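Local coordinates for protein Bse634I restriction endonuclease (Geobacillus stearothermophilus, PDB 1KNV) that probably cuts double-stranded DNA as a metal-dependent type II restriction endonuclease of the PDDEXK nuclease superfamily, at residues R23-H35 against A70-M82. Numbering follows the deposited sequence.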
loop_
_atom_site.group_PDB
_atom_site.type_symbol
_atom_site.label_atom_id
_atom_site.label_comp_id
_atom_site.label_asym_id
_atom_site.label_seq_id
_atom_site.Cartn_x
_atom_site.Cartn_y
_atom_site.Cartn_z
ATOM N N ARG B 23 17.860 -32.725 40.625
ATOM C CA ARG B 23 17.429 -31.539 39.887
ATOM C C ARG B 23 18.018 -30.283 40.521
ATOM O O ARG B 23 18.072 -30.165 41.743
ATOM C CB ARG B 23 15.901 -31.413 39.894
ATOM C CG ARG B 23 15.329 -31.093 41.265
ATOM C CD ARG B 23 13.944 -30.470 41.193
ATOM N NE ARG B 23 12.887 -31.386 41.614
ATOM C CZ ARG B 23 12.297 -32.271 40.815
ATOM N NH1 ARG B 23 12.656 -32.369 39.538
ATOM N NH2 ARG B 23 11.338 -33.057 41.295
ATOM N N ILE B 24 18.465 -29.348 39.697
ATOM C CA ILE B 24 19.007 -28.108 40.231
ATOM C C ILE B 24 17.843 -27.175 40.552
ATOM O O ILE B 24 16.817 -27.198 39.877
ATOM C CB ILE B 24 19.925 -27.410 39.221
ATOM C CG1 ILE B 24 21.103 -28.322 38.881
ATOM C CG2 ILE B 24 20.397 -26.074 39.783
ATOM C CD1 ILE B 24 22.023 -27.752 37.832
ATOM N N LYS B 25 17.997 -26.371 41.594
ATOM C CA LYS B 25 16.963 -25.422 41.990
ATOM C C LYS B 25 17.580 -24.038 41.789
ATOM O O LYS B 25 18.124 -23.448 42.724
ATOM C CB LYS B 25 16.583 -25.643 43.457
ATOM C CG LYS B 25 16.146 -27.066 43.774
ATOM C CD LYS B 25 14.985 -27.493 42.896
ATOM C CE LYS B 25 13.747 -26.678 43.205
ATOM N NZ LYS B 25 13.387 -26.822 44.636
ATOM N N PRO B 26 17.499 -23.506 40.557
ATOM C CA PRO B 26 18.051 -22.197 40.191
ATOM C C PRO B 26 17.687 -21.036 41.089
ATOM O O PRO B 26 18.529 -20.205 41.401
ATOM C CB PRO B 26 17.561 -21.997 38.756
ATOM C CG PRO B 26 16.292 -22.787 38.718
ATOM C CD PRO B 26 16.666 -24.038 39.465
ATOM N N PHE B 27 16.436 -20.987 41.514
ATOM C CA PHE B 27 15.972 -19.893 42.351
ATOM C C PHE B 27 16.527 -19.925 43.764
ATOM O O PHE B 27 16.794 -18.876 44.349
ATOM C CB PHE B 27 14.445 -19.879 42.346
ATOM C CG PHE B 27 13.861 -19.779 40.963
ATOM C CD1 PHE B 27 12.857 -20.643 40.550
ATOM C CD2 PHE B 27 14.341 -18.830 40.059
ATOM C CE1 PHE B 27 12.335 -20.567 39.253
ATOM C CE2 PHE B 27 13.828 -18.746 38.765
ATOM C CZ PHE B 27 12.825 -19.616 38.361
ATOM N N ASN B 28 16.712 -21.119 44.319
ATOM C CA ASN B 28 17.271 -21.222 45.662
ATOM C C ASN B 28 18.748 -20.856 45.603
ATOM O O ASN B 28 19.302 -20.311 46.556
ATOM C CB ASN B 28 17.105 -22.634 46.230
ATOM C CG ASN B 28 15.647 -23.040 46.363
ATOM O OD1 ASN B 28 14.780 -22.218 46.678
ATOM N ND2 ASN B 28 15.373 -24.319 46.139
ATOM N N ALA B 29 19.380 -21.150 44.474
ATOM C CA ALA B 29 20.786 -20.828 44.298
ATOM C C ALA B 29 20.934 -19.316 44.348
ATOM O O ALA B 29 21.844 -18.796 44.999
ATOM C CB ALA B 29 21.290 -21.357 42.960
ATOM N N LEU B 30 20.027 -18.616 43.667
ATOM C CA LEU B 30 20.053 -17.153 43.615
ATOM C C LEU B 30 19.872 -16.515 44.981
ATOM O O LEU B 30 20.640 -15.639 45.375
ATOM C CB LEU B 30 18.965 -16.635 42.674
ATOM C CG LEU B 30 19.240 -16.785 41.182
ATOM C CD1 LEU B 30 17.999 -16.437 40.409
ATOM C CD2 LEU B 30 20.380 -15.885 40.776
ATOM N N ILE B 31 18.845 -16.954 45.693
ATOM C CA ILE B 31 18.553 -16.419 47.012
ATOM C C ILE B 31 19.708 -16.663 47.978
ATOM O O ILE B 31 20.143 -15.753 48.685
ATOM C CB ILE B 31 17.271 -17.051 47.572
ATOM C CG1 ILE B 31 16.120 -16.808 46.597
ATOM C CG2 ILE B 31 16.947 -16.456 48.928
ATOM C CD1 ILE B 31 14.839 -17.436 47.025
ATOM N N GLU B 32 20.199 -17.900 47.992
ATOM C CA GLU B 32 21.303 -18.292 48.855
ATOM C C GLU B 32 22.550 -17.460 48.603
ATOM O O GLU B 32 23.308 -17.194 49.531
ATOM C CB GLU B 32 21.627 -19.786 48.663
ATOM C CG GLU B 32 20.740 -20.718 49.491
ATOM C CD GLU B 32 20.910 -22.176 49.099
ATOM O OE1 GLU B 32 22.029 -22.544 48.678
ATOM O OE2 GLU B 32 19.928 -22.941 49.220
ATOM N N LEU B 33 22.765 -17.046 47.362
ATOM C CA LEU B 33 23.961 -16.270 47.061
ATOM C C LEU B 33 23.698 -14.767 46.974
ATOM O O LEU B 33 24.630 -13.983 46.811
ATOM C CB LEU B 33 24.606 -16.747 45.771
ATOM C CG LEU B 33 25.146 -18.160 45.732
ATOM C CD1 LEU B 33 25.800 -18.435 44.390
ATOM C CD2 LEU B 33 26.129 -18.285 46.855
ATOM N N TYR B 34 22.440 -14.355 47.114
ATOM C CA TYR B 34 22.121 -12.931 47.070
ATOM C C TYR B 34 21.174 -12.469 48.175
ATOM O O TYR B 34 20.181 -11.788 47.928
ATOM C CB TYR B 34 21.570 -12.543 45.698
ATOM C CG TYR B 34 22.552 -12.821 44.576
ATOM C CD1 TYR B 34 22.506 -14.012 43.863
ATOM C CD2 TYR B 34 23.546 -11.910 44.260
ATOM C CE1 TYR B 34 23.433 -14.290 42.863
ATOM C CE2 TYR B 34 24.477 -12.181 43.267
ATOM C CZ TYR B 34 24.408 -13.372 42.579
ATOM O OH TYR B 34 25.331 -13.655 41.598
ATOM N N HIS B 35 21.519 -12.828 49.407
ATOM C CA HIS B 35 20.746 -12.448 50.577
ATOM C C HIS B 35 20.930 -10.974 50.888
ATOM O O HIS B 35 20.088 -10.383 51.552
ATOM C CB HIS B 35 21.195 -13.237 51.813
ATOM C CG HIS B 35 20.515 -14.559 51.981
ATOM N ND1 HIS B 35 21.002 -15.728 51.432
ATOM C CD2 HIS B 35 19.400 -14.906 52.669
ATOM C CE1 HIS B 35 20.221 -16.736 51.778
ATOM N NE2 HIS B 35 19.240 -16.265 52.530
ATOM N N ALA B 70 21.886 -29.801 31.950
ATOM C CA ALA B 70 21.164 -29.310 33.121
ATOM C C ALA B 70 21.722 -27.961 33.549
ATOM O O ALA B 70 20.969 -27.056 33.920
ATOM C CB ALA B 70 21.276 -30.312 34.270
ATOM N N PHE B 71 23.047 -27.833 33.487
ATOM C CA PHE B 71 23.715 -26.591 33.859
ATOM C C PHE B 71 23.521 -25.480 32.832
ATOM O O PHE B 71 23.266 -24.338 33.205
ATOM C CB PHE B 71 25.218 -26.826 34.096
ATOM C CG PHE B 71 25.540 -27.364 35.471
ATOM C CD1 PHE B 71 26.026 -28.658 35.636
ATOM C CD2 PHE B 71 25.317 -26.585 36.603
ATOM C CE1 PHE B 71 26.281 -29.168 36.905
ATOM C CE2 PHE B 71 25.570 -27.086 37.874
ATOM C CZ PHE B 71 26.052 -28.381 38.025
ATOM N N SER B 72 23.641 -25.809 31.548
ATOM C CA SER B 72 23.465 -24.815 30.498
ATOM C C SER B 72 22.064 -24.238 30.594
ATOM O O SER B 72 21.849 -23.055 30.337
ATOM C CB SER B 72 23.654 -25.436 29.117
ATOM O OG SER B 72 23.631 -24.429 28.118
ATOM N N ASN B 73 21.109 -25.083 30.963
ATOM C CA ASN B 73 19.727 -24.645 31.110
ATOM C C ASN B 73 19.561 -23.767 32.343
ATOM O O ASN B 73 18.865 -22.758 32.300
ATOM C CB ASN B 73 18.793 -25.849 31.230
ATOM C CG ASN B 73 18.623 -26.590 29.921
ATOM O OD1 ASN B 73 17.979 -27.634 29.878
ATOM N ND2 ASN B 73 19.194 -26.051 28.844
ATOM N N THR B 74 20.189 -24.156 33.445
ATOM C CA THR B 74 20.084 -23.379 34.668
ATOM C C THR B 74 20.686 -21.985 34.505
ATOM O O THR B 74 20.145 -21.018 35.025
ATOM C CB THR B 74 20.749 -24.107 35.840
ATOM O OG1 THR B 74 20.041 -25.327 36.100
ATOM C CG2 THR B 74 20.718 -23.247 37.079
ATOM N N ARG B 75 21.795 -21.873 33.781
ATOM C CA ARG B 75 22.406 -20.564 33.560
ATOM C C ARG B 75 21.435 -19.647 32.808
ATOM O O ARG B 75 21.417 -18.428 33.019
ATOM C CB ARG B 75 23.695 -20.697 32.749
ATOM C CG ARG B 75 24.858 -21.308 33.489
ATOM C CD ARG B 75 26.025 -21.511 32.538
ATOM N NE ARG B 75 26.675 -20.269 32.115
ATOM C CZ ARG B 75 27.677 -19.694 32.770
ATOM N NH1 ARG B 75 28.146 -20.236 33.886
ATOM N NH2 ARG B 75 28.244 -18.594 32.293
ATOM N N GLY B 76 20.637 -20.239 31.920
ATOM C CA GLY B 76 19.661 -19.473 31.161
ATOM C C GLY B 76 18.607 -18.918 32.100
ATOM O O GLY B 76 18.258 -17.741 32.027
ATOM N N THR B 77 18.099 -19.763 32.992
ATOM C CA THR B 77 17.099 -19.334 33.960
ATOM C C THR B 77 17.664 -18.239 34.854
ATOM O O THR B 77 16.952 -17.305 35.232
ATOM C CB THR B 77 16.657 -20.489 34.830
ATOM O OG1 THR B 77 16.027 -21.478 34.008
ATOM C CG2 THR B 77 15.687 -20.008 35.895
ATOM N N TRP B 78 18.945 -18.357 35.198
ATOM C CA TRP B 78 19.595 -17.352 36.028
ATOM C C TRP B 78 19.730 -16.055 35.232
ATOM O O TRP B 78 19.467 -14.968 35.748
ATOM C CB TRP B 78 20.986 -17.819 36.484
ATOM C CG TRP B 78 20.963 -18.866 37.561
ATOM C CD1 TRP B 78 20.029 -19.009 38.555
ATOM C CD2 TRP B 78 21.937 -19.888 37.779
ATOM N NE1 TRP B 78 20.364 -20.058 39.373
ATOM C CE2 TRP B 78 21.531 -20.615 38.920
ATOM C CE3 TRP B 78 23.116 -20.264 37.120
ATOM C CZ2 TRP B 78 22.264 -21.693 39.414
ATOM C CZ3 TRP B 78 23.842 -21.336 37.610
ATOM C CH2 TRP B 78 23.414 -22.040 38.747
ATOM N N PHE B 79 20.136 -16.170 33.973
ATOM C CA PHE B 79 20.294 -14.995 33.132
ATOM C C PHE B 79 18.973 -14.250 32.996
ATOM O O PHE B 79 18.938 -13.022 33.019
ATOM C CB PHE B 79 20.787 -15.399 31.753
ATOM C CG PHE B 79 20.993 -14.244 30.839
ATOM C CD1 PHE B 79 21.998 -13.319 31.094
ATOM C CD2 PHE B 79 20.179 -14.068 29.725
ATOM C CE1 PHE B 79 22.199 -12.233 30.251
ATOM C CE2 PHE B 79 20.365 -12.988 28.873
ATOM C CZ PHE B 79 21.381 -12.065 29.138
ATOM N N GLU B 80 17.891 -15.009 32.843
ATOM C CA GLU B 80 16.551 -14.455 32.713
ATOM C C GLU B 80 16.194 -13.668 33.964
ATOM O O GLU B 80 15.604 -12.584 33.883
ATOM C CB GLU B 80 15.530 -15.583 32.504
ATOM C CG GLU B 80 15.420 -16.088 31.061
ATOM C CD GLU B 80 14.824 -17.492 30.956
ATOM O OE1 GLU B 80 13.886 -17.799 31.717
ATOM O OE2 GLU B 80 15.281 -18.287 30.104
ATOM N N VAL B 81 16.549 -14.217 35.124
ATOM C CA VAL B 81 16.267 -13.542 36.388
ATOM C C VAL B 81 17.106 -12.270 36.485
ATOM O O VAL B 81 16.616 -11.227 36.920
ATOM C CB VAL B 81 16.571 -14.446 37.605
ATOM C CG1 VAL B 81 16.392 -13.661 38.897
ATOM C CG2 VAL B 81 15.645 -15.647 37.599
ATOM N N MET B 82 18.366 -12.354 36.061
ATOM C CA MET B 82 19.268 -11.201 36.101
ATOM C C MET B 82 18.757 -10.044 35.248
ATOM O O MET B 82 18.746 -8.888 35.687
ATOM C CB MET B 82 20.665 -11.617 35.643
ATOM C CG MET B 82 21.369 -12.486 36.665
ATOM S SD MET B 82 22.953 -13.108 36.122
ATOM C CE MET B 82 23.399 -14.101 37.569
#
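Trp-78 meets Pro-26 and Leu-30 in a way that illustrates how a tryptophan can join two helices by a polar and an apolar grip at once. The indole lies against the first turns of helix 26-33 and sends its N-H to a backbone carbonyl: NE1 of Trp-78 donates to O of Pro-26 at 2.7 Å, with an angle of 153° at the hydrogen. The oxygen sits in the indole plane, at the ring's edge, so this bond helps set the turn of the indole. On the other face of its own carbonyl plane the oxygen accepts the helical N-H of Leu-30; two bonds thus grip it. Leu-30 adds the apolar part, its CG 3.5 Å from CD1 of Trp-78, while its CD1 meets CG1 of Val-81 tip to tip at 3.5 Å.

A second site precedes the helix. Ile-24, which with Trp-78 and Leu-30 buries the largest areas, turns CG1 beside its backbone N (chi1 -61°), and the extended branch carries CD1 over one face of the Phe-71 ring, a CH-pi contact 3.9 Å from the centroid. Between the sites lies Thr-74, OG1 3.6 Å from CD1 of Ile-24 and CG2 over one face of the Trp-78 ring.

The side chain of Met-82 comes within about 9 Å of that of Leu-197, a calcium-site residue on the nuclease sheet. With axes crossing at -56°, this is an inclined helix-helix packing in the helical N-terminal part of a PDDEXK nuclease.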